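Local coordinates for protein 2-hydroxyhepta-2,4-diene-1,7-dioate isomerase (Corynebacterium glutamicum, PDB 4DBF) that probably acts as an oxaloacetate decarboxylase of the FAH family, a group of metal-binding lyases and isomerases, at residues 30-35 / 73-78. Residues are numbered along the deposited sequence; the frame is centred on the assembly and turned at random. Where two conformers were deposited one is given.
With MG (magnesium ion), chain D.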
loop_
_atom_site.group_PDB
_atom_site.type_symbol
_atom_site.label_atom_id
_atom_site.label_comp_id
_atom_site.label_asym_id
_atom_site.label_seq_id
_atom_site.Cartn_x
_atom_site.Cartn_y
_atom_site.Cartn_z
ATOM N N ASP A 30 6.895 -23.017 19.058
ATOM C CA ASP A 30 6.387 -22.155 20.090
ATOM C C ASP A 30 5.686 -20.897 19.607
ATOM O O ASP A 30 5.202 -20.179 20.396
ATOM C CB ASP A 30 7.479 -21.786 21.091
ATOM C CG ASP A 30 6.918 -21.302 22.419
ATOM O OD1 ASP A 30 6.011 -21.910 23.000
ATOM O OD2 ASP A 30 7.373 -20.277 22.880
ATOM N N GLY A 31 5.651 -20.676 18.302
ATOM C CA GLY A 31 5.103 -19.485 17.702
ATOM C C GLY A 31 6.114 -18.802 16.785
ATOM O O GLY A 31 7.047 -19.403 16.387
ATOM N N MET A 32 5.910 -17.537 16.507
ATOM C CA MET A 32 6.760 -16.763 15.616
ATOM C C MET A 32 7.596 -15.761 16.325
ATOM O O MET A 32 7.178 -15.183 17.257
ATOM C CB MET A 32 5.907 -15.961 14.672
ATOM C CG MET A 32 5.171 -16.743 13.657
ATOM S SD MET A 32 4.110 -15.676 12.685
ATOM C CE MET A 32 3.653 -16.873 11.489
ATOM N N CYS A 33 8.747 -15.493 15.770
ATOM C CA CYS A 33 9.599 -14.470 16.285
ATOM C C CYS A 33 10.548 -13.945 15.228
ATOM O O CYS A 33 10.683 -14.517 14.199
ATOM C CB CYS A 33 10.404 -14.986 17.476
ATOM S SG CYS A 33 11.485 -16.345 17.086
ATOM N N PHE A 34 11.151 -12.819 15.532
ATOM C CA PHE A 34 12.343 -12.339 14.884
ATOM C C PHE A 34 13.565 -13.075 15.405
ATOM O O PHE A 34 13.617 -13.480 16.525
ATOM C CB PHE A 34 12.515 -10.843 15.081
ATOM C CG PHE A 34 11.605 -10.027 14.231
ATOM C CD1 PHE A 34 11.865 -9.868 12.906
ATOM C CD2 PHE A 34 10.474 -9.460 14.756
ATOM C CE1 PHE A 34 11.030 -9.127 12.123
ATOM C CE2 PHE A 34 9.633 -8.716 13.975
ATOM C CZ PHE A 34 9.918 -8.549 12.659
ATOM N N CYS A 35 14.538 -13.230 14.544
ATOM C CA CYS A 35 15.740 -13.922 14.863
ATOM C C CYS A 35 16.933 -13.477 14.038
ATOM O O CYS A 35 16.826 -12.844 13.033
ATOM C CB CYS A 35 15.558 -15.381 14.626
ATOM S SG CYS A 35 15.444 -15.807 12.897
ATOM N N ARG A 73 11.003 -22.712 10.429
ATOM C CA ARG A 73 10.587 -22.358 9.132
ATOM C C ARG A 73 10.743 -20.898 8.768
ATOM O O ARG A 73 10.167 -20.166 9.500
ATOM C CB ARG A 73 9.137 -22.673 8.984
ATOM C CG ARG A 73 8.814 -23.749 8.027
ATOM C CD ARG A 73 7.304 -23.863 7.833
ATOM N NE ARG A 73 6.719 -24.836 8.744
ATOM C CZ ARG A 73 7.023 -26.116 8.775
ATOM N NH1 ARG A 73 7.922 -26.622 7.962
ATOM N NH2 ARG A 73 6.422 -26.900 9.628
ATOM N N LEU A 74 11.550 -20.463 7.832
ATOM C CA LEU A 74 11.678 -19.080 7.497
ATOM C C LEU A 74 10.372 -18.506 6.996
ATOM O O LEU A 74 9.696 -19.115 6.265
ATOM C CB LEU A 74 12.721 -18.931 6.424
ATOM C CG LEU A 74 14.129 -19.133 6.918
ATOM C CD1 LEU A 74 15.077 -19.240 5.774
ATOM C CD2 LEU A 74 14.537 -18.016 7.834
ATOM N N LEU A 75 10.059 -17.321 7.434
ATOM C CA LEU A 75 8.923 -16.555 6.954
ATOM C C LEU A 75 9.435 -15.327 6.208
ATOM O O LEU A 75 10.562 -15.070 6.227
ATOM C CB LEU A 75 8.041 -16.106 8.107
ATOM C CG LEU A 75 7.556 -17.134 9.118
ATOM C CD1 LEU A 75 6.809 -16.495 10.250
ATOM C CD2 LEU A 75 6.713 -18.186 8.472
ATOM N N ALA A 76 8.568 -14.581 5.572
ATOM C CA ALA A 76 8.957 -13.296 5.034
ATOM C C ALA A 76 9.606 -12.544 6.172
ATOM O O ALA A 76 9.070 -12.482 7.192
ATOM C CB ALA A 76 7.754 -12.547 4.523
ATOM N N PRO A 77 10.777 -11.989 5.959
ATOM C CA PRO A 77 11.521 -11.370 7.037
ATOM C C PRO A 77 10.946 -10.087 7.599
ATOM O O PRO A 77 11.378 -9.675 8.594
ATOM C CB PRO A 77 12.905 -11.159 6.440
ATOM C CG PRO A 77 12.709 -11.124 5.012
ATOM C CD PRO A 77 11.574 -12.048 4.736
ATOM N N MET A 78 9.974 -9.493 6.956
ATOM C CA MET A 78 9.257 -8.337 7.467
ATOM C C MET A 78 7.772 -8.405 7.112
ATOM O O MET A 78 7.391 -9.041 6.182
ATOM C CB MET A 78 9.715 -7.033 6.830
ATOM C CG MET A 78 11.004 -6.459 7.327
ATOM S SD MET A 78 11.070 -5.944 9.030
ATOM C CE MET A 78 12.780 -6.271 9.319
HETATM MG MG MG D . 4.579 -21.528 24.226
HETATM O O HOH W 1 3.808 -20.362 22.704
HETATM O O HOH W 2 5.334 -19.878 25.099
HETATM O O HOH W 3 2.760 -21.144 25.480
HETATM O O HOH W 4 5.237 -23.059 25.728
HETATM O O HOH W 5 3.465 -23.360 23.362
#
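Met32 lays the end of its side chain over one branch of Leu75, with Met32 CE only 3.4 Å from Leu75 CD1, tighter than an ordinary carbon–carbon contact. Leu75 CD1 is also 3.7 Å from Met32 SD. Beyond CG the methionine is fully extended (chi2 176°, chi3 171°), which carries its methyl group across the gap between the strands, and the two side chains cross at roughly a right angle. Farther along, the Phe34 ring turns an edge to Pro77 O, its CE1 3.6 Å from that oxygen, which lies near the ring plane. Phe34 CE1 also lies 4.4 Å from Met78 CE, a looser apolar contact at an oblique angle to the ring.

The two backbones stay well apart, 8.9 Å between the CA atoms of Met32 and Leu75, because strand 22-28 runs between them: Cys33 and Cys35 pair with its Ile26 and Gly24, Arg73 and Leu75 with its Ala27 and Arg25, and the side chains of Met32, Phe34 and Leu75 all touch Arg25.

At the turn before strand 31-38, Asp30 OD1 binds a magnesium ion at 1.9 Å, and five waters complete six ligands. One of these waters donates to Asp30 O and another to OD2, which also forms a salt bridge with Arg65. This ion is separate from the site of Glu136, Glu138 and Asp167. The contact joins strand 31-38 to strand 73-75 and the loop that follows, on either side of their shared antiparallel neighbour, strand 22-28, within the small β-rich Rv2993c-like N-terminal region of this FAH-family protein.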